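Local coordinates for NADH-rubredoxin oxidoreductase (Clostridium acetobutylicum, PDB 3KLJ), which uses FAD to pass electrons from NADH to rubredoxin, an intermediate step in the electron transfer chains by which this anaerobe scavenges dioxygen, at residues S112-N117 and S129-D134. Numbering follows the deposited sequence.
With FAD (flavin-adenine dinucleotide), chain B.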
loop_
_atom_site.group_PDB
_atom_site.type_symbol
_atom_site.label_atom_id
_atom_site.label_comp_id
_atom_site.label_asym_id
_atom_site.label_seq_id
_atom_site.Cartn_x
_atom_site.Cartn_y
_atom_site.Cartn_z
ATOM N N SER A 112 5.053 -10.983 5.150
ATOM C CA SER A 112 6.176 -10.630 4.273
ATOM C C SER A 112 5.864 -9.472 3.319
ATOM O O SER A 112 6.667 -9.158 2.447
ATOM C CB SER A 112 6.607 -11.855 3.473
ATOM O OG SER A 112 5.487 -12.399 2.792
ATOM N N GLY A 113 4.704 -8.839 3.487
ATOM C CA GLY A 113 4.384 -7.620 2.744
ATOM C C GLY A 113 4.395 -7.709 1.221
ATOM O O GLY A 113 3.968 -8.711 0.637
ATOM N N SER A 114 4.873 -6.645 0.582
ATOM C CA SER A 114 4.804 -6.523 -0.870
ATOM C C SER A 114 6.165 -6.327 -1.527
ATOM O O SER A 114 7.157 -6.046 -0.862
ATOM C CB SER A 114 3.884 -5.351 -1.264
ATOM O OG SER A 114 2.567 -5.560 -0.790
ATOM N N ILE A 115 6.172 -6.454 -2.851
ATOM C CA ILE A 115 7.340 -6.208 -3.668
ATOM C C ILE A 115 6.920 -5.328 -4.858
ATOM O O ILE A 115 5.895 -5.575 -5.492
ATOM C CB ILE A 115 8.039 -7.526 -4.116
ATOM C CG1 ILE A 115 9.361 -7.218 -4.844
ATOM C CG2 ILE A 115 7.099 -8.416 -4.960
ATOM C CD1 ILE A 115 10.373 -8.387 -4.840
ATOM N N ALA A 116 7.708 -4.292 -5.129
ATOM C CA ALA A 116 7.421 -3.363 -6.216
ATOM C C ALA A 116 7.445 -4.075 -7.566
ATOM O O ALA A 116 8.328 -4.904 -7.819
ATOM C CB ALA A 116 8.411 -2.217 -6.202
ATOM N N ASN A 117 6.458 -3.770 -8.409
ATOM C CA ASN A 117 6.456 -4.225 -9.791
ATOM C C ASN A 117 7.637 -3.619 -10.540
ATOM O O ASN A 117 7.886 -2.417 -10.459
ATOM C CB ASN A 117 5.162 -3.835 -10.505
ATOM C CG ASN A 117 3.940 -4.522 -9.929
ATOM O OD1 ASN A 117 3.980 -5.695 -9.546
ATOM N ND2 ASN A 117 2.835 -3.788 -9.869
ATOM N N SER A 129 12.886 2.343 -7.441
ATOM C CA SER A 129 11.538 2.428 -6.893
ATOM C C SER A 129 11.597 2.652 -5.403
ATOM O O SER A 129 12.614 2.399 -4.765
ATOM C CB SER A 129 10.679 1.207 -7.235
ATOM O OG SER A 129 11.442 0.045 -7.390
ATOM N N LEU A 130 10.500 3.157 -4.863
ATOM C CA LEU A 130 10.426 3.458 -3.460
ATOM C C LEU A 130 9.562 2.409 -2.774
ATOM O O LEU A 130 8.330 2.424 -2.893
ATOM C CB LEU A 130 9.855 4.867 -3.253
ATOM C CG LEU A 130 9.654 5.354 -1.819
ATOM C CD1 LEU A 130 10.982 5.331 -1.060
ATOM C CD2 LEU A 130 9.033 6.752 -1.809
ATOM N N TYR A 131 10.221 1.492 -2.081
ATOM C CA TYR A 131 9.537 0.559 -1.202
ATOM C C TYR A 131 10.129 0.620 0.203
ATOM O O TYR A 131 9.390 0.723 1.184
ATOM C CB TYR A 131 9.564 -0.885 -1.732
ATOM C CG TYR A 131 8.527 -1.720 -1.014
ATOM C CD1 TYR A 131 7.193 -1.684 -1.417
ATOM C CD2 TYR A 131 8.860 -2.486 0.107
ATOM C CE1 TYR A 131 6.218 -2.401 -0.743
ATOM C CE2 TYR A 131 7.892 -3.209 0.789
ATOM C CZ TYR A 131 6.566 -3.155 0.354
ATOM O OH TYR A 131 5.581 -3.869 0.998
ATOM N N SER A 132 11.460 0.579 0.279
ATOM C CA SER A 132 12.184 0.427 1.542
ATOM C C SER A 132 12.904 1.695 1.976
ATOM O O SER A 132 13.067 2.627 1.189
ATOM C CB SER A 132 13.209 -0.684 1.406
ATOM O OG SER A 132 14.235 -0.272 0.526
ATOM N N TYR A 133 13.354 1.720 3.228
ATOM C CA TYR A 133 14.155 2.849 3.714
ATOM C C TYR A 133 15.431 3.023 2.888
ATOM O O TYR A 133 15.812 4.144 2.567
ATOM C CB TYR A 133 14.483 2.696 5.198
ATOM C CG TYR A 133 15.362 3.806 5.739
ATOM C CD1 TYR A 133 14.840 5.079 5.988
ATOM C CD2 TYR A 133 16.724 3.588 5.988
ATOM C CE1 TYR A 133 15.651 6.110 6.479
ATOM C CE2 TYR A 133 17.543 4.620 6.482
ATOM C CZ TYR A 133 16.996 5.869 6.722
ATOM O OH TYR A 133 17.785 6.889 7.212
ATOM N N ASP A 134 16.084 1.911 2.542
ATOM C CA ASP A 134 17.279 1.961 1.688
ATOM C C ASP A 134 16.966 2.519 0.294
ATOM O O ASP A 134 17.784 3.232 -0.283
ATOM C CB ASP A 134 17.954 0.588 1.599
ATOM C CG ASP A 134 18.760 0.241 2.853
ATOM O OD1 ASP A 134 19.038 1.135 3.681
ATOM O OD2 ASP A 134 19.118 -0.940 3.020
HETATM P PA FAD B . 5.722 -4.552 4.781
HETATM O O1A FAD B . 6.177 -4.646 3.349
HETATM O O2A FAD B . 5.634 -3.128 5.275
HETATM O O5B FAD B . 6.706 -5.396 5.712
HETATM C C5B FAD B . 7.074 -6.719 5.369
HETATM C C4B FAD B . 8.518 -6.971 5.805
HETATM O O4B FAD B . 8.856 -8.338 5.576
HETATM C C3B FAD B . 9.497 -6.135 4.985
HETATM O O3B FAD B . 10.370 -5.446 5.865
HETATM C C2B FAD B . 10.252 -7.136 4.129
HETATM O O2B FAD B . 11.609 -6.789 3.962
HETATM C C1B FAD B . 10.118 -8.419 4.937
HETATM N N9A FAD B . 10.226 -9.644 4.124
HETATM C C8A FAD B . 9.790 -9.838 2.840
HETATM N N7A FAD B . 10.084 -11.107 2.473
HETATM C C5A FAD B . 10.694 -11.731 3.501
HETATM C C6A FAD B . 11.203 -13.021 3.650
HETATM N N6A FAD B . 11.377 -13.799 2.581
HETATM N N1A FAD B . 11.794 -13.371 4.852
HETATM C C2A FAD B . 11.880 -12.460 5.889
HETATM N N3A FAD B . 11.383 -11.181 5.728
HETATM C C4A FAD B . 10.793 -10.821 4.550
HETATM N N1 FAD B . -0.580 2.556 3.068
HETATM C C2 FAD B . -1.657 3.323 3.457
HETATM O O2 FAD B . -2.622 2.786 3.974
HETATM N N3 FAD B . -1.646 4.694 3.297
HETATM C C4 FAD B . -0.556 5.307 2.727
HETATM O O4 FAD B . -0.584 6.533 2.584
HETATM C C4X FAD B . 0.542 4.540 2.312
HETATM N N5 FAD B . 1.658 5.135 1.743
HETATM C C5X FAD B . 2.737 4.371 1.342
HETATM C C6 FAD B . 3.858 4.980 0.762
HETATM C C7 FAD B . 4.952 4.190 0.371
HETATM C C7M FAD B . 6.155 4.836 -0.252
HETATM C C8 FAD B . 4.918 2.807 0.548
HETATM C C8M FAD B . 6.075 1.934 0.130
HETATM C C9 FAD B . 3.799 2.211 1.118
HETATM C C9A FAD B . 2.709 2.988 1.521
HETATM N N10 FAD B . 1.595 2.384 2.100
HETATM C C10 FAD B . 0.519 3.156 2.494
HETATM C "C1'" FAD B . 1.549 0.901 2.272
HETATM C "C2'" FAD B . 1.912 0.462 3.675
HETATM O "O2'" FAD B . 3.264 0.799 3.911
HETATM C "C3'" FAD B . 1.717 -1.039 3.737
HETATM O "O3'" FAD B . 0.341 -1.344 3.606
HETATM C "C4'" FAD B . 2.222 -1.656 5.031
HETATM O "O4'" FAD B . 3.595 -1.344 5.228
HETATM C "C5'" FAD B . 2.082 -3.169 4.927
HETATM O "O5'" FAD B . 2.728 -3.726 6.042
HETATM P P FAD B . 3.203 -5.242 6.001
HETATM O O1P FAD B . 3.812 -5.597 7.348
HETATM O O2P FAD B . 2.083 -6.155 5.567
HETATM O O3P FAD B . 4.306 -5.316 4.824
#
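The phenol oxygen of Tyr131 joins protein and cofactor: it accepts the backbone N-H of Ser114 and donates to a phosphate oxygen of FAD. The first bond, Ser114 N to Tyr131 OH, is 2.9 Å long but bent, with an N-H...O angle of 139°. The second is shorter, 2.5 Å from Tyr131 OH to FAD O1A, and the phosphate oxygen sits at the ring's edge, in its plane. Over one face of the same ring stands the carbonyl of Ser114, its O 3.2 Å from Tyr131 CZ, while Ser114 CB packs against Tyr131 CE1. Tyr131 reaches this position because its CG is anti to the backbone N (chi1 -164°), which extends the ring from its own loop toward strand 114-116. Gly113, with no side chain, brings its CA to 3.1 Å from FAD O3P, so the backbone itself lies against the pyrophosphate. The setting is the glutathione reductase fold, and the contact lies where the FAD-binding domain meets the NADH-binding domain. Ala116 CB rests 4.0 Å from Ser129 OG. Leu130 turns the other way, with Leu130 CD2 3.8 Å from the flavin methyl FAD C7M. In the second shell, Ser114 OG bonds to Asp265, itself an FAD ligand, and Arg48 binds both the carbonyl of Tyr131 and the cofactor. Val229 of the antiparallel partner strand 229-231 touches both Ser114 and Tyr131.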